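Local coordinates for microcin B17-processing protein McbC (Escherichia coli, PDB 6GRI), which is needed to process the inactive microcin B17 precursor McbA into the active peptide, as a nitroreductase-family oxidoreductase of the McbBCD synthetase complex, at the interface of chains A and B. Numbering follows the deposited sequence. Chains: chain A/B, Microcin B17-processing protein McbC.

The interface of chains A and B. Residues chain A 26, 207-208, 211; chain B 22-23, 26, 204, 207-208, 211.
In this nitroreductase-family (McbC/SagB-like) oxidoreductase, the two copies of one phenylalanine meet face to face at the two-fold axis relating chains A and B, an example of how a residue near such an axis meets its own copy. In this patch of the two-fold interface between the McbC copies of the deposited assembly, which may reflect a biological dimer, A:Phe26 and B:Phe26 stack almost parallel, their planes 9° apart and their centroids separated by 3.8 Å. No N or O lies within bonding reach of the other chain, so the contact is apolar. The overlap is slipped: CD2 of A:Phe26 lies over the partner's face toward the rim, 3.4 Å from CD2 of B:Phe26, while each CB sits near CD1 of the opposite ring. In both chains CG is anti to the backbone N (chi1 176°), which sets it beside the carbonyl carbon and presents the ring to its twin.

A tyrosine from the other subunit meets the outer edge of each phenylalanine. CD2 of B:Tyr207 lies in the plane of the A:Phe26 ring, 3.7 Å from its CE2, the two side chains crossing at about a right angle; A:Tyr207 meets B:Phe26 in the same way. On the opposite margin, CE1 of A:Phe26 comes within 3.9 Å of CA of B:Val23, so the ring also rests against the backbone of the partner's helix 17-27.

Further along, helix 204-228 meets its symmetry mate through A:Leu211 and B:Leu211, whose CD2 methyls touch at 3.8 Å. The same methyl of B:Leu211 reaches CA of A:Arg208 at 3.9 Å and also packs on its CG, so the arginine contributes its backbone and aliphatic stem here. CD1 of A:Leu211 lies over one face of A:Tyr207, offset toward the rim, and may steady the phenol that borders the stack; B:Leu211 does the same to B:Tyr207.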
# COMPACT_ATOMS: atom_id res chain seq x y z
N PHE A 26 -5.72 3.28 1.38
CA PHE A 26 -4.93 4.50 1.47
C PHE A 26 -5.75 5.57 2.14
O PHE A 26 -5.32 6.16 3.11
CB PHE A 26 -4.47 4.99 0.09
CG PHE A 26 -3.74 6.29 0.14
CD1 PHE A 26 -2.45 6.35 0.63
CD2 PHE A 26 -4.35 7.47 -0.25
CE1 PHE A 26 -1.76 7.55 0.72
CE2 PHE A 26 -3.67 8.68 -0.17
CZ PHE A 26 -2.37 8.72 0.32
N TYR A 207 -9.26 9.25 -8.25
CA TYR A 207 -9.24 9.65 -6.84
C TYR A 207 -8.71 11.08 -6.66
O TYR A 207 -9.33 11.91 -6.00
CB TYR A 207 -8.37 8.68 -6.03
CG TYR A 207 -8.38 8.96 -4.55
CD1 TYR A 207 -9.48 8.63 -3.77
CD2 TYR A 207 -7.30 9.56 -3.93
CE1 TYR A 207 -9.49 8.87 -2.41
CE2 TYR A 207 -7.31 9.81 -2.57
CZ TYR A 207 -8.41 9.47 -1.82
OH TYR A 207 -8.41 9.73 -0.48
N ARG A 208 -7.55 11.33 -7.25
CA ARG A 208 -6.92 12.65 -7.25
C ARG A 208 -7.85 13.72 -7.87
O ARG A 208 -8.08 14.79 -7.29
CB ARG A 208 -5.60 12.55 -8.04
CG ARG A 208 -4.75 13.80 -8.13
CD ARG A 208 -3.87 13.75 -9.37
NE ARG A 208 -2.89 12.66 -9.30
CZ ARG A 208 -1.86 12.51 -10.14
NH1 ARG A 208 -1.66 13.36 -11.14
NH2 ARG A 208 -1.03 11.48 -9.98
N LEU A 211 -10.74 14.35 -5.38
CA LEU A 211 -10.31 15.20 -4.26
C LEU A 211 -10.08 16.68 -4.65
O LEU A 211 -10.38 17.57 -3.86
CB LEU A 211 -9.07 14.62 -3.58
CG LEU A 211 -9.25 13.61 -2.43
CD1 LEU A 211 -10.22 12.46 -2.75
CD2 LEU A 211 -7.88 13.08 -2.03
N ILE B 22 4.85 5.96 1.75
CA ILE B 22 3.51 5.40 1.50
C ILE B 22 2.60 6.32 0.65
O ILE B 22 1.85 5.84 -0.21
CB ILE B 22 2.85 4.99 2.85
CG1 ILE B 22 3.46 3.67 3.32
CG2 ILE B 22 1.34 4.85 2.75
CD1 ILE B 22 3.28 3.39 4.79
N VAL B 23 2.68 7.63 0.88
CA VAL B 23 1.94 8.63 0.09
C VAL B 23 2.46 8.69 -1.35
O VAL B 23 1.67 8.76 -2.28
CB VAL B 23 2.02 10.03 0.73
CG1 VAL B 23 1.37 11.08 -0.16
CG2 VAL B 23 1.36 10.04 2.10
N PHE B 26 1.53 5.60 -3.42
CA PHE B 26 0.13 5.68 -3.81
C PHE B 26 -0.01 6.65 -4.94
O PHE B 26 -0.56 6.32 -5.98
CB PHE B 26 -0.77 6.11 -2.64
CG PHE B 26 -2.20 6.29 -3.03
CD1 PHE B 26 -2.99 5.19 -3.28
CD2 PHE B 26 -2.74 7.56 -3.20
CE1 PHE B 26 -4.31 5.34 -3.68
CE2 PHE B 26 -4.06 7.71 -3.60
CZ PHE B 26 -4.85 6.60 -3.84
N TYR B 204 -0.99 11.69 6.88
CA TYR B 204 -1.76 11.23 5.70
C TYR B 204 -2.89 12.16 5.28
O TYR B 204 -3.10 12.38 4.11
CB TYR B 204 -2.30 9.82 5.95
CG TYR B 204 -1.22 8.79 6.07
CD1 TYR B 204 -0.50 8.39 4.95
CD2 TYR B 204 -0.89 8.22 7.30
CE1 TYR B 204 0.50 7.44 5.04
CE2 TYR B 204 0.12 7.26 7.41
CZ TYR B 204 0.81 6.89 6.27
OH TYR B 204 1.81 5.96 6.36
N TYR B 207 -2.21 15.08 2.67
CA TYR B 207 -2.28 14.79 1.23
C TYR B 207 -3.65 15.14 0.64
O TYR B 207 -3.75 15.83 -0.37
CB TYR B 207 -1.99 13.30 0.98
CG TYR B 207 -1.94 12.93 -0.48
CD1 TYR B 207 -0.85 13.28 -1.26
CD2 TYR B 207 -2.98 12.25 -1.08
CE1 TYR B 207 -0.79 12.93 -2.60
CE2 TYR B 207 -2.93 11.91 -2.42
CZ TYR B 207 -1.84 12.26 -3.17
OH TYR B 207 -1.80 11.93 -4.49
N ARG B 208 -4.70 14.64 1.29
CA ARG B 208 -6.08 14.92 0.92
C ARG B 208 -6.37 16.44 0.95
O ARG B 208 -6.91 17.01 -0.01
CB ARG B 208 -7.00 14.18 1.91
CG ARG B 208 -8.50 14.29 1.68
CD ARG B 208 -9.24 14.05 2.99
NE ARG B 208 -9.06 12.69 3.48
CZ ARG B 208 -9.76 12.14 4.48
NH1 ARG B 208 -10.70 12.84 5.13
NH2 ARG B 208 -9.51 10.88 4.85
N LEU B 211 -4.54 18.04 -2.05
CA LEU B 211 -5.25 17.80 -3.32
C LEU B 211 -6.56 18.61 -3.45
O LEU B 211 -6.89 19.05 -4.55
CB LEU B 211 -5.51 16.31 -3.52
CG LEU B 211 -4.45 15.46 -4.24
CD1 LEU B 211 -3.03 15.63 -3.70
CD2 LEU B 211 -4.89 14.00 -4.19